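Local coordinates for AlyGC (Glaciecola chathamensis, PDB 5GKD), which is an alginate lyase of polysaccharide lyase family 6, which probably cleaves the polysaccharide alginate by beta-elimination, at residues H562-N568 / D588-K594; A620-R626 / S659-T665. One frame throughout, in Å; residues are numbered along the deposited sequence.

Contact 1. Residues H562-N568 / D588-K594; sequences HFFDAGN and DLFRLNK
Two successive rungs of a right-handed parallel beta-helix, the fold of the pectate-lyase-like clan, meet here in register: Phe564 pairs with Phe590 (CA-CA 4.9 Å) and Asp565 with Arg591 (5.0 Å). At the start, His562 (chi1 m) accepts a hydrogen bond at ND1 from Asp588 N (2.9 Å), while the guanidinium of Arg591 lies flat on its ring, centres 3.8 Å apart and planes at 13°. The chain then turns a corner at Phe563 (phi/psi -79/-50), mirrored by Leu589 (-78/-63) one rung on. Phe563 N donates to Asp588 O (2.9 Å), and its ring, chi1 t, points an edge at the face of Phe590 in an offset edge-to-face pair (centroids 5.6 Å, planes at 75°). Phe564 is extended; its N bonds Leu589 O (2.8 Å) and its O receives Arg591 N (2.9 Å), the alternation expected of parallel strands. Its side chain shares the interior face with Phe590, CB lying 3.6 Å from Phe590 CD1. Asp565 (chi1 t) faces the other way, where OD1 forms salt bridges with Arg591 NE (2.9 Å) and Lys594 NZ (2.7 Å); Arg591 NH1 in turn bridges to Asp588 OD2 (2.9 Å), making a salt-bridge network on the outer face. Ala566 N reaches Arg591 O (3.2 Å), and Ala566 CB rests 3.7 Å from Leu592 CD1. Beyond the strand, Asn568 packs on Asn568 of the second subunit. Lys594 folds back through chi1 and chi2 both m, so that NZ also donates to Ala566 O at 2.9 Å.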
# COMPACT_ATOMS: atom_id res chain seq x y z
N HIS A 562 16.19 7.29 2.10
CA HIS A 562 16.00 7.42 0.67
C HIS A 562 15.69 8.85 0.28
O HIS A 562 15.10 9.62 1.05
CB HIS A 562 14.87 6.52 0.20
CG HIS A 562 14.95 5.13 0.76
ND1 HIS A 562 15.98 4.27 0.43
CD2 HIS A 562 14.16 4.47 1.62
CE1 HIS A 562 15.80 3.13 1.08
NE2 HIS A 562 14.71 3.23 1.81
N PHE A 563 16.09 9.22 -0.93
CA PHE A 563 15.71 10.53 -1.43
C PHE A 563 14.26 10.55 -1.93
O PHE A 563 13.49 11.44 -1.56
CB PHE A 563 16.67 10.97 -2.54
CG PHE A 563 16.25 12.25 -3.20
CD1 PHE A 563 16.46 13.47 -2.57
CD2 PHE A 563 15.63 12.23 -4.43
CE1 PHE A 563 16.06 14.64 -3.16
CE2 PHE A 563 15.23 13.40 -5.03
CZ PHE A 563 15.45 14.61 -4.39
N PHE A 564 13.88 9.59 -2.78
CA PHE A 564 12.52 9.54 -3.31
C PHE A 564 11.97 8.12 -3.24
O PHE A 564 12.59 7.19 -3.78
CB PHE A 564 12.42 10.05 -4.75
CG PHE A 564 11.00 10.07 -5.28
CD1 PHE A 564 10.16 11.14 -5.00
CD2 PHE A 564 10.49 9.00 -5.99
CE1 PHE A 564 8.85 11.15 -5.45
CE2 PHE A 564 9.18 8.99 -6.45
CZ PHE A 564 8.36 10.08 -6.18
N ASP A 565 10.79 7.96 -2.64
CA ASP A 565 10.16 6.66 -2.44
C ASP A 565 8.76 6.70 -3.04
O ASP A 565 7.87 7.37 -2.51
CB ASP A 565 10.12 6.31 -0.95
CG ASP A 565 9.74 4.85 -0.69
OD1 ASP A 565 10.08 3.98 -1.52
OD2 ASP A 565 9.12 4.57 0.34
N ALA A 566 8.56 5.98 -4.15
CA ALA A 566 7.26 5.93 -4.80
C ALA A 566 6.32 5.02 -4.03
O ALA A 566 6.69 3.91 -3.64
CB ALA A 566 7.41 5.43 -6.24
N GLY A 567 5.08 5.48 -3.83
CA GLY A 567 4.07 4.62 -3.24
C GLY A 567 3.66 3.50 -4.17
O GLY A 567 3.76 3.60 -5.40
N ASN A 568 3.22 2.40 -3.57
CA ASN A 568 2.67 1.30 -4.36
C ASN A 568 1.54 1.80 -5.27
O ASN A 568 0.68 2.57 -4.85
CB ASN A 568 2.17 0.19 -3.44
CG ASN A 568 3.30 -0.68 -2.90
OD1 ASN A 568 3.67 -1.68 -3.51
ND2 ASN A 568 3.86 -0.30 -1.77
N ASP A 588 18.33 4.64 -1.30
CA ASP A 588 18.36 4.84 -2.74
C ASP A 588 18.00 6.27 -3.08
O ASP A 588 17.44 7.01 -2.27
CB ASP A 588 17.37 3.91 -3.45
CG ASP A 588 17.59 2.45 -3.09
OD1 ASP A 588 18.70 1.92 -3.31
OD2 ASP A 588 16.65 1.84 -2.58
N LEU A 589 18.33 6.66 -4.31
CA LEU A 589 17.91 7.95 -4.84
C LEU A 589 16.45 7.91 -5.27
O LEU A 589 15.61 8.63 -4.72
CB LEU A 589 18.80 8.35 -6.01
CG LEU A 589 19.61 9.65 -6.05
CD1 LEU A 589 19.38 10.36 -7.38
CD2 LEU A 589 19.34 10.56 -4.88
N PHE A 590 16.12 7.07 -6.26
CA PHE A 590 14.76 6.94 -6.76
C PHE A 590 14.32 5.49 -6.66
O PHE A 590 14.93 4.60 -7.27
CB PHE A 590 14.64 7.45 -8.21
CG PHE A 590 14.79 8.95 -8.32
CD1 PHE A 590 13.70 9.77 -8.13
CD2 PHE A 590 16.01 9.52 -8.59
CE1 PHE A 590 13.83 11.13 -8.22
CE2 PHE A 590 16.14 10.88 -8.69
CZ PHE A 590 15.05 11.69 -8.50
N ARG A 591 13.27 5.25 -5.89
CA ARG A 591 12.72 3.91 -5.70
C ARG A 591 11.45 3.81 -6.54
O ARG A 591 10.38 4.26 -6.12
CB ARG A 591 12.46 3.66 -4.21
CG ARG A 591 13.74 3.47 -3.43
CD ARG A 591 13.58 3.79 -1.96
NE ARG A 591 12.69 2.86 -1.28
CZ ARG A 591 13.00 1.62 -0.95
NH1 ARG A 591 14.20 1.14 -1.25
NH2 ARG A 591 12.12 0.85 -0.33
N LEU A 592 11.59 3.23 -7.74
CA LEU A 592 10.54 3.14 -8.75
C LEU A 592 10.30 1.69 -9.14
O LEU A 592 10.08 1.38 -10.31
CB LEU A 592 10.90 3.95 -9.99
CG LEU A 592 10.68 5.46 -10.08
CD1 LEU A 592 9.73 6.01 -9.04
CD2 LEU A 592 11.97 6.19 -10.10
N ASN A 593 10.35 0.80 -8.16
CA ASN A 593 10.32 -0.64 -8.37
C ASN A 593 9.33 -1.32 -7.44
O ASN A 593 9.60 -2.42 -6.94
CB ASN A 593 11.71 -1.22 -8.15
CG ASN A 593 12.20 -1.03 -6.74
OD1 ASN A 593 11.72 -0.15 -6.03
ND2 ASN A 593 13.11 -1.89 -6.29
N LYS A 594 8.18 -0.70 -7.19
CA LYS A 594 7.22 -1.27 -6.24
C LYS A 594 6.32 -2.35 -6.83
O LYS A 594 5.75 -3.14 -6.07
CB LYS A 594 6.34 -0.16 -5.65
CG LYS A 594 7.13 0.92 -4.96
CD LYS A 594 8.15 0.29 -4.00
CE LYS A 594 9.05 1.31 -3.32
NZ LYS A 594 8.40 2.03 -2.19
O HOH W 1 9.58 1.89 0.95

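Contact 2. Residues A620-R626 / S659-T665; sequences AIAKVYR and SLILHGT
Val624 and Leu662 form the apolar centre, on the inward face of two parallel strands whose axes approach to 5.0 Å at 7°: Val624 CG1 lies 3.4 Å from Leu662 CD2, and Val624 CG2 3.3 Å from Thr665 CG2. Toward the start, Ala622 CB meets Leu660 CD1 at 3.6 Å. The backbones are extended, with Lys623 opposite Ile661 and Tyr625 opposite His663. Hydrogen bonds alternate between the strands: Ile661 N to Ala622 O (3.1 Å), Val624 N to Ile661 O (3.1 Å), His663 N to Val624 O (3.0 Å) and Arg626 N to His663 O (2.8 Å). On the other face Tyr625 and His663, both chi1 t, stack face to face (centroids 4.2 Å, planes at 28°); Asp598 binds the tyrosine hydroxyl and Glu684 the histidine ND1. At the polar end Arg626 NE donates to Gly664 O (2.9 Å), where Gly664 adopts positive phi (71°). Like residues stacked in register on successive rungs, aliphatic ones inside and here a Tyr625-His663 pair outside, are characteristic of the parallel beta-helix.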
# COMPACT_ATOMS: atom_id res chain seq x y z
N ALA A 620 20.96 2.63 -4.93
CA ALA A 620 21.00 2.86 -6.37
C ALA A 620 20.53 4.27 -6.71
O ALA A 620 19.67 4.84 -6.03
CB ALA A 620 20.16 1.84 -7.12
N ILE A 621 21.11 4.82 -7.77
CA ILE A 621 20.55 5.98 -8.45
C ILE A 621 19.07 5.76 -8.75
O ILE A 621 18.23 6.64 -8.52
CB ILE A 621 21.33 6.25 -9.75
CG1 ILE A 621 22.82 6.49 -9.44
CG2 ILE A 621 20.70 7.38 -10.54
CD1 ILE A 621 23.71 6.32 -10.67
N ALA A 622 18.74 4.60 -9.30
CA ALA A 622 17.35 4.32 -9.65
C ALA A 622 17.16 2.81 -9.71
O ALA A 622 18.02 2.09 -10.22
CB ALA A 622 16.96 4.95 -10.99
N LYS A 623 16.05 2.35 -9.17
CA LYS A 623 15.58 0.99 -9.34
C LYS A 623 14.22 1.12 -10.00
O LYS A 623 13.28 1.64 -9.38
CB LYS A 623 15.47 0.25 -8.01
CG LYS A 623 16.65 0.45 -7.07
CD LYS A 623 16.56 -0.50 -5.89
CE LYS A 623 17.93 -0.61 -5.21
NZ LYS A 623 17.94 -1.53 -4.06
N VAL A 624 14.11 0.71 -11.25
CA VAL A 624 12.83 0.87 -11.93
C VAL A 624 12.44 -0.45 -12.59
O VAL A 624 13.27 -1.13 -13.20
CB VAL A 624 12.83 2.07 -12.91
CG1 VAL A 624 14.18 2.75 -12.99
CG2 VAL A 624 12.27 1.72 -14.22
N TYR A 625 11.19 -0.85 -12.37
CA TYR A 625 10.77 -2.22 -12.60
C TYR A 625 9.42 -2.25 -13.30
O TYR A 625 8.48 -1.58 -12.87
CB TYR A 625 10.72 -2.97 -11.26
CG TYR A 625 10.37 -4.44 -11.37
CD1 TYR A 625 9.05 -4.86 -11.46
CD2 TYR A 625 11.37 -5.39 -11.34
CE1 TYR A 625 8.74 -6.20 -11.55
CE2 TYR A 625 11.08 -6.72 -11.42
CZ TYR A 625 9.76 -7.13 -11.53
OH TYR A 625 9.50 -8.47 -11.62
N ARG A 626 9.34 -3.01 -14.38
CA ARG A 626 8.07 -3.32 -15.04
C ARG A 626 8.12 -4.80 -15.37
O ARG A 626 8.86 -5.21 -16.27
CB ARG A 626 7.85 -2.47 -16.30
CG ARG A 626 6.54 -2.79 -17.05
CD ARG A 626 6.44 -2.09 -18.41
NE ARG A 626 7.41 -2.58 -19.40
CZ ARG A 626 7.11 -3.43 -20.38
NH1 ARG A 626 5.88 -3.86 -20.52
NH2 ARG A 626 8.06 -3.85 -21.21
N SER A 659 24.38 0.27 -9.24
CA SER A 659 24.15 1.70 -9.16
C SER A 659 22.89 2.10 -9.88
O SER A 659 22.38 3.20 -9.67
CB SER A 659 25.33 2.47 -9.75
OG SER A 659 25.48 2.15 -11.12
N LEU A 660 22.38 1.21 -10.73
CA LEU A 660 21.21 1.46 -11.56
C LEU A 660 20.70 0.10 -11.99
O LEU A 660 21.45 -0.67 -12.60
CB LEU A 660 21.61 2.30 -12.76
CG LEU A 660 20.59 2.90 -13.70
CD1 LEU A 660 19.76 3.94 -12.97
CD2 LEU A 660 21.31 3.55 -14.86
N ILE A 661 19.46 -0.26 -11.65
CA ILE A 661 18.94 -1.54 -12.10
C ILE A 661 17.61 -1.32 -12.80
O ILE A 661 16.66 -0.77 -12.21
CB ILE A 661 18.83 -2.58 -10.97
CG1 ILE A 661 18.30 -3.89 -11.55
CG2 ILE A 661 17.97 -2.10 -9.82
CD1 ILE A 661 18.46 -5.06 -10.66
N LEU A 662 17.55 -1.73 -14.06
CA LEU A 662 16.46 -1.40 -14.96
C LEU A 662 15.87 -2.70 -15.48
O LEU A 662 16.49 -3.40 -16.28
CB LEU A 662 16.97 -0.51 -16.09
CG LEU A 662 17.72 0.74 -15.61
CD1 LEU A 662 18.15 1.63 -16.78
CD2 LEU A 662 16.85 1.54 -14.69
N HIS A 663 14.65 -3.01 -15.03
CA HIS A 663 13.94 -4.23 -15.39
C HIS A 663 12.68 -3.86 -16.17
O HIS A 663 11.79 -3.18 -15.64
CB HIS A 663 13.63 -5.05 -14.14
CG HIS A 663 12.89 -6.32 -14.41
ND1 HIS A 663 13.34 -7.55 -13.96
CD2 HIS A 663 11.72 -6.56 -15.06
CE1 HIS A 663 12.48 -8.49 -14.33
NE2 HIS A 663 11.49 -7.92 -14.99
N GLY A 664 12.60 -4.32 -17.42
CA GLY A 664 11.46 -4.04 -18.25
C GLY A 664 11.33 -2.61 -18.73
O GLY A 664 10.25 -2.23 -19.18
N THR A 665 12.39 -1.80 -18.65
CA THR A 665 12.35 -0.48 -19.25
C THR A 665 12.53 -0.58 -20.76
O THR A 665 13.38 -1.32 -21.26
CB THR A 665 13.42 0.42 -18.66
OG1 THR A 665 14.69 -0.20 -18.81
CG2 THR A 665 13.15 0.63 -17.20

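Contacts 1 and 2 come in series along the chain, their centres 10 Å apart, on one parallel sheet of the C-terminal beta-helix. Strands 564-565, 590-592, 622-625 and 660-663 follow one another in that sheet in sequence order, so each contact joins two consecutive coils. The step between the contacts is itself a strand pairing: Leu589 N lies 2.8 Å from Ala620 O and Leu592 N 2.8 Å from Lys623 O, both probable hydrogen bonds, and the side chain of Leu592 touches Val624. Asp588, part of the charged network of contact 1, also accepts a hydrogen bond from Ala620 N at OD1. The four strands thus make up a continuous part of one wall of the solenoid, flanked by strands 530-534 and 681-685.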